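Local coordinates for NAD(P)H-FMN oxidoreductase (Bacillus subtilis, PDB 5LVA), which probably uses bound flavin mononucleotide to pass electrons from NAD(P)H to acceptors such as quinones or free flavin, at residues E43-E48 / D80-Y85; G108-A113 / F148-T153. One frame throughout, in Å; residues are numbered along the deposited sequence.

Contact 1: E43-E48 / D80-Y85; sequences EAIDVE and DHVLLY
Val47 straddles a backbone carbonyl: both of its methyls rest on the oxygen of His81. CG2 lies 3.5 Å from His81 O and CG1 lies 3.6 Å from the same atom. CG1 is anti to the backbone N (chi1 172°). From there it also reaches Val82 CA and, at 4.2 Å, the CD1 methyl of Leu84. Ile45 and Val82 meet through one methyl each, with Ile45 CG2 4.2 Å from Val82 CG2. Their side chains cross at about a right angle. Between the two segments the polar link runs through water. One water donates to Ile45 O at 3.1 Å and pairs with His81 ND1. An alanine in place of Val47 would probably open a gap over His81 O and deprive Leu84 CD1 of the methyl it meets. Asp46 caps the N-terminus of helix 47-56 through a bond from Lys49 N to OD1. Across the contact, Leu83 centres an inverse gamma turn as the chain leaves helix 73-82. Further along helix 47-56, Gln51 NE2 bonds directly to Val82 O. The start of one helix thus packs on the end of the other, consistent with neighbouring crossover helices on one face of a flavodoxin-like fold.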
# COMPACT_ATOMS: atom_id res chain seq x y z
N GLU A 43 12.14 -4.63 13.01
CA GLU A 43 10.75 -4.17 13.14
C GLU A 43 10.56 -3.12 14.24
O GLU A 43 9.44 -2.93 14.71
CB GLU A 43 9.82 -5.35 13.39
CG GLU A 43 9.59 -6.20 12.15
CD GLU A 43 8.87 -7.50 12.46
OE1 GLU A 43 8.97 -7.97 13.61
OE2 GLU A 43 8.24 -8.05 11.54
N ALA A 44 11.63 -2.46 14.65
CA ALA A 44 11.52 -1.39 15.63
C ALA A 44 11.29 -0.07 14.92
O ALA A 44 12.22 0.51 14.38
CB ALA A 44 12.75 -1.32 16.49
N ILE A 45 10.05 0.40 14.92
CA ILE A 45 9.64 1.51 14.07
C ILE A 45 9.87 2.86 14.75
O ILE A 45 9.59 3.02 15.92
CB ILE A 45 8.16 1.36 13.65
CG1 ILE A 45 7.99 0.08 12.83
CG2 ILE A 45 7.67 2.56 12.86
CD1 ILE A 45 6.60 -0.15 12.31
N ASP A 46 10.40 3.80 13.99
CA ASP A 46 10.57 5.16 14.46
C ASP A 46 9.25 5.90 14.24
O ASP A 46 8.98 6.42 13.16
CB ASP A 46 11.73 5.83 13.71
CG ASP A 46 12.17 7.15 14.32
OD1 ASP A 46 11.30 7.93 14.76
OD2 ASP A 46 13.39 7.42 14.31
N VAL A 47 8.42 5.94 15.28
CA VAL A 47 7.06 6.43 15.14
C VAL A 47 7.03 7.88 14.66
O VAL A 47 6.31 8.20 13.71
CB VAL A 47 6.29 6.28 16.47
CG1 VAL A 47 4.95 6.97 16.40
CG2 VAL A 47 6.12 4.81 16.79
N GLU A 48 7.82 8.72 15.29
CA GLU A 48 7.83 10.14 14.96
C GLU A 48 8.27 10.38 13.53
O GLU A 48 7.73 11.23 12.85
CB GLU A 48 8.73 10.91 15.93
CG GLU A 48 8.70 12.40 15.74
CD GLU A 48 9.51 13.15 16.76
OE1 GLU A 48 10.42 12.55 17.34
OE2 GLU A 48 9.24 14.35 16.96
N ASP A 80 -0.68 -0.02 14.03
CA ASP A 80 -0.84 -0.04 15.47
C ASP A 80 0.02 0.99 16.16
O ASP A 80 -0.43 1.67 17.08
CB ASP A 80 -0.51 -1.42 16.03
CG ASP A 80 -1.55 -2.45 15.69
OD1 ASP A 80 -2.57 -2.07 15.07
OD2 ASP A 80 -1.37 -3.63 16.02
N HIS A 81 1.27 1.10 15.70
CA HIS A 81 2.26 1.89 16.41
C HIS A 81 2.30 3.35 15.98
O HIS A 81 2.63 4.22 16.78
CB HIS A 81 3.63 1.27 16.25
CG HIS A 81 3.80 -0.01 16.99
ND1 HIS A 81 5.03 -0.52 17.33
CD2 HIS A 81 2.89 -0.90 17.45
CE1 HIS A 81 4.87 -1.66 17.98
NE2 HIS A 81 3.58 -1.91 18.06
N VAL A 82 1.95 3.61 14.72
CA VAL A 82 2.06 4.96 14.19
C VAL A 82 0.77 5.78 14.34
O VAL A 82 0.82 6.95 14.71
CB VAL A 82 2.49 4.94 12.71
CG1 VAL A 82 2.53 6.34 12.13
CG2 VAL A 82 3.85 4.27 12.57
N LEU A 83 -0.38 5.16 14.09
CA LEU A 83 -1.66 5.88 14.14
C LEU A 83 -2.19 6.08 15.57
O LEU A 83 -3.05 5.35 16.04
CB LEU A 83 -2.71 5.13 13.31
CG LEU A 83 -2.32 4.87 11.86
CD1 LEU A 83 -3.32 3.95 11.24
CD2 LEU A 83 -2.25 6.15 11.07
N LEU A 84 -1.69 7.11 16.23
CA LEU A 84 -1.94 7.28 17.66
C LEU A 84 -2.95 8.37 18.01
O LEU A 84 -3.20 9.29 17.22
CB LEU A 84 -0.63 7.56 18.38
CG LEU A 84 0.42 6.46 18.28
CD1 LEU A 84 1.68 6.88 19.00
CD2 LEU A 84 -0.08 5.17 18.85
N TYR A 85 -3.53 8.23 19.20
CA TYR A 85 -4.46 9.20 19.75
C TYR A 85 -3.81 10.57 19.76
O TYR A 85 -2.68 10.71 20.16
CB TYR A 85 -4.88 8.79 21.16
CG TYR A 85 -5.95 9.69 21.75
CD1 TYR A 85 -5.62 10.91 22.33
CD2 TYR A 85 -7.29 9.34 21.69
CE1 TYR A 85 -6.59 11.75 22.83
CE2 TYR A 85 -8.26 10.16 22.20
CZ TYR A 85 -7.90 11.36 22.77
OH TYR A 85 -8.89 12.18 23.28
O HOH W 1 7.21 1.54 17.23
O HOH W 2 7.29 -0.55 16.47

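Contact 2: G108-A113 / F148-T153; sequences GAPEEA and FYQAGT. With FMN (flavin mononucleotide), chain C.
Glu111 lies over one face of the Tyr149 ring, and its side chain follows that face toward the CD2-CE2 side. The contact begins at the backbone: Glu111 CA sits 3.7 Å from the ring centroid, a CH-pi contact. CB then meets Tyr149 CD2 at 3.6 Å. CG is anti to the backbone N (chi1 179°) and approaches Tyr149 CE2 at 3.8 Å. CD is also nearest CE2. At the tip the carboxylate reaches past the rim, with OE1 nearest CD2 and OE2 nearest CE2, its plane 14° from that of the ring. Ala109 O lies at the edge of the same ring. That oxygen accepts from Gln150 N at 3.1 Å, a nearly straight bond (163°) whose donor stands above the carbonyl plane. The Gln150 chain is bent at chi2, and its OE1 lies 3.5 Å from Pro110 CG. A water donates to Gly108 O and Ala151 O and accepts from Thr153 OG1. The start of 108-113 binds the flavin through its backbone. Gly108 N donates to FMN N1 at 3.0 Å, and Ala109 N to FMN O2 at 3.0 Å. Gly108, Ala109 and Ala151 belong to the FMN pocket, formed by loops after parallel strands as in flavodoxin-like folds. The two loops follow the adjacent strands 100-106 and 141-148. Ala107 bonds by its backbone to Phe148 and Ala151, and Ala151 touches Val17 of helix 17-23.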
# COMPACT_ATOMS: atom_id res chain seq x y z
N GLY A 108 -1.42 -13.58 -5.83
CA GLY A 108 -1.05 -14.75 -6.60
C GLY A 108 -2.16 -15.32 -7.46
O GLY A 108 -1.93 -15.73 -8.59
N ALA A 109 -3.37 -15.32 -6.91
CA ALA A 109 -4.51 -15.94 -7.57
C ALA A 109 -5.03 -15.10 -8.73
O ALA A 109 -4.73 -13.90 -8.83
CB ALA A 109 -5.60 -16.19 -6.55
N PRO A 110 -5.79 -15.71 -9.64
CA PRO A 110 -6.30 -14.93 -10.76
C PRO A 110 -7.44 -14.02 -10.32
O PRO A 110 -8.00 -14.22 -9.25
CB PRO A 110 -6.82 -16.00 -11.73
CG PRO A 110 -6.37 -17.29 -11.18
CD PRO A 110 -6.21 -17.12 -9.73
N GLU A 111 -7.78 -13.03 -11.14
CA GLU A 111 -8.87 -12.13 -10.86
C GLU A 111 -10.21 -12.88 -10.72
O GLU A 111 -10.99 -12.56 -9.85
CB GLU A 111 -8.96 -11.07 -11.94
CG GLU A 111 -10.10 -10.09 -11.72
CD GLU A 111 -9.95 -8.83 -12.52
OE1 GLU A 111 -9.05 -8.78 -13.39
OE2 GLU A 111 -10.73 -7.89 -12.29
N GLU A 112 -10.44 -13.87 -11.58
CA GLU A 112 -11.60 -14.75 -11.54
C GLU A 112 -11.87 -15.33 -10.17
O GLU A 112 -13.01 -15.65 -9.84
CB GLU A 112 -11.42 -15.91 -12.55
CG GLU A 112 -12.42 -15.99 -13.73
CD GLU A 112 -13.88 -16.31 -13.35
OE1 GLU A 112 -14.17 -17.45 -12.91
OE2 GLU A 112 -14.75 -15.43 -13.54
N ALA A 113 -10.84 -15.52 -9.37
CA ALA A 113 -11.02 -16.12 -8.04
C ALA A 113 -11.66 -15.16 -7.03
O ALA A 113 -12.33 -15.59 -6.10
CB ALA A 113 -9.70 -16.62 -7.51
N PHE A 148 -2.89 -6.19 -8.70
CA PHE A 148 -2.30 -6.97 -9.76
C PHE A 148 -2.46 -8.43 -9.42
O PHE A 148 -2.03 -8.88 -8.37
CB PHE A 148 -0.83 -6.62 -9.97
CG PHE A 148 -0.23 -7.23 -11.21
CD1 PHE A 148 -0.49 -6.70 -12.45
CD2 PHE A 148 0.58 -8.33 -11.12
CE1 PHE A 148 0.06 -7.25 -13.57
CE2 PHE A 148 1.12 -8.89 -12.25
CZ PHE A 148 0.86 -8.34 -13.48
N TYR A 149 -3.11 -9.15 -10.33
CA TYR A 149 -3.44 -10.55 -10.12
C TYR A 149 -2.46 -11.45 -10.86
O TYR A 149 -1.72 -10.97 -11.71
CB TYR A 149 -4.87 -10.84 -10.60
CG TYR A 149 -5.97 -10.07 -9.88
CD1 TYR A 149 -6.49 -10.55 -8.69
CD2 TYR A 149 -6.48 -8.90 -10.40
CE1 TYR A 149 -7.49 -9.88 -8.04
CE2 TYR A 149 -7.46 -8.21 -9.75
CZ TYR A 149 -7.97 -8.71 -8.57
OH TYR A 149 -8.98 -8.06 -7.91
N GLN A 150 -2.47 -12.74 -10.54
CA GLN A 150 -1.60 -13.70 -11.21
C GLN A 150 -0.14 -13.35 -10.98
O GLN A 150 0.72 -13.65 -11.80
CB GLN A 150 -1.90 -13.76 -12.71
CG GLN A 150 -3.08 -14.60 -13.11
CD GLN A 150 -2.72 -16.04 -13.29
OE1 GLN A 150 -3.18 -16.92 -12.56
NE2 GLN A 150 -1.88 -16.31 -14.27
N ALA A 151 0.13 -12.71 -9.85
CA ALA A 151 1.45 -12.20 -9.53
C ALA A 151 2.48 -13.33 -9.40
O ALA A 151 2.30 -14.27 -8.64
CB ALA A 151 1.38 -11.39 -8.25
N GLY A 152 3.56 -13.22 -10.17
CA GLY A 152 4.57 -14.26 -10.20
C GLY A 152 4.49 -15.22 -11.38
O GLY A 152 5.50 -15.75 -11.82
N THR A 153 3.29 -15.45 -11.89
CA THR A 153 3.07 -16.42 -12.95
C THR A 153 2.36 -15.80 -14.16
O THR A 153 1.81 -16.51 -15.00
CB THR A 153 2.22 -17.63 -12.46
OG1 THR A 153 0.97 -17.16 -11.95
CG2 THR A 153 2.93 -18.39 -11.35
N1 FMN C . -1.96 -14.75 -3.10
C2 FMN C . -3.33 -14.56 -3.12
O2 FMN C . -3.91 -14.35 -4.17
N3 FMN C . -4.05 -14.61 -1.95
C4 FMN C . -3.43 -14.84 -0.76
O4 FMN C . -4.12 -14.87 0.26
C4A FMN C . -2.04 -15.04 -0.73
N5 FMN C . -1.39 -15.27 0.45
C5A FMN C . -0.03 -15.46 0.48
C6 FMN C . 0.59 -15.70 1.70
C7 FMN C . 1.96 -15.87 1.77
C7M FMN C . 2.60 -16.13 3.11
C8 FMN C . 2.71 -15.83 0.60
C8M FMN C . 4.19 -16.01 0.63
C9 FMN C . 2.08 -15.59 -0.62
C9A FMN C . 0.71 -15.40 -0.69
N10 FMN C . 0.06 -15.17 -1.89
C10 FMN C . -1.31 -14.98 -1.91
C1' FMN C . 0.85 -15.06 -3.17
C2' FMN C . 1.33 -13.59 -3.17
O2' FMN C . 0.23 -12.68 -3.14
C3' FMN C . 2.36 -13.21 -4.25
O3' FMN C . 3.50 -13.96 -3.95
C4' FMN C . 2.67 -11.70 -4.21
O4' FMN C . 1.48 -11.00 -4.35
C5' FMN C . 3.58 -11.08 -5.26
O5' FMN C . 4.92 -11.39 -4.98
P FMN C . 6.21 -10.43 -5.04
O1P FMN C . 6.93 -10.80 -3.80
O2P FMN C . 6.97 -10.75 -6.28
O3P FMN C . 5.99 -8.96 -4.98
O HOH W 3 0.99 -16.55 -9.44

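Overall arrangement
Both contacts are at the surface, on opposite sides of the chain's centre, with their own centres 32 Å apart. They share no helix or strand and do not touch. Contact 1 closes along the chain before contact 2 opens. It joins the ends of two helices, and methyl packing dominates between its segments. Contact 2 joins two loops that leave neighbouring strands of the parallel sheet. Its chemistry is more mixed: a direct backbone hydrogen bond and a water link stand beside a CH-pi contact. The difference follows place. Contact 1 lies away from the annotated sites and is structural packing. Contact 2 forms part of the FMN pocket, where backbone N-H groups donate to the cofactor.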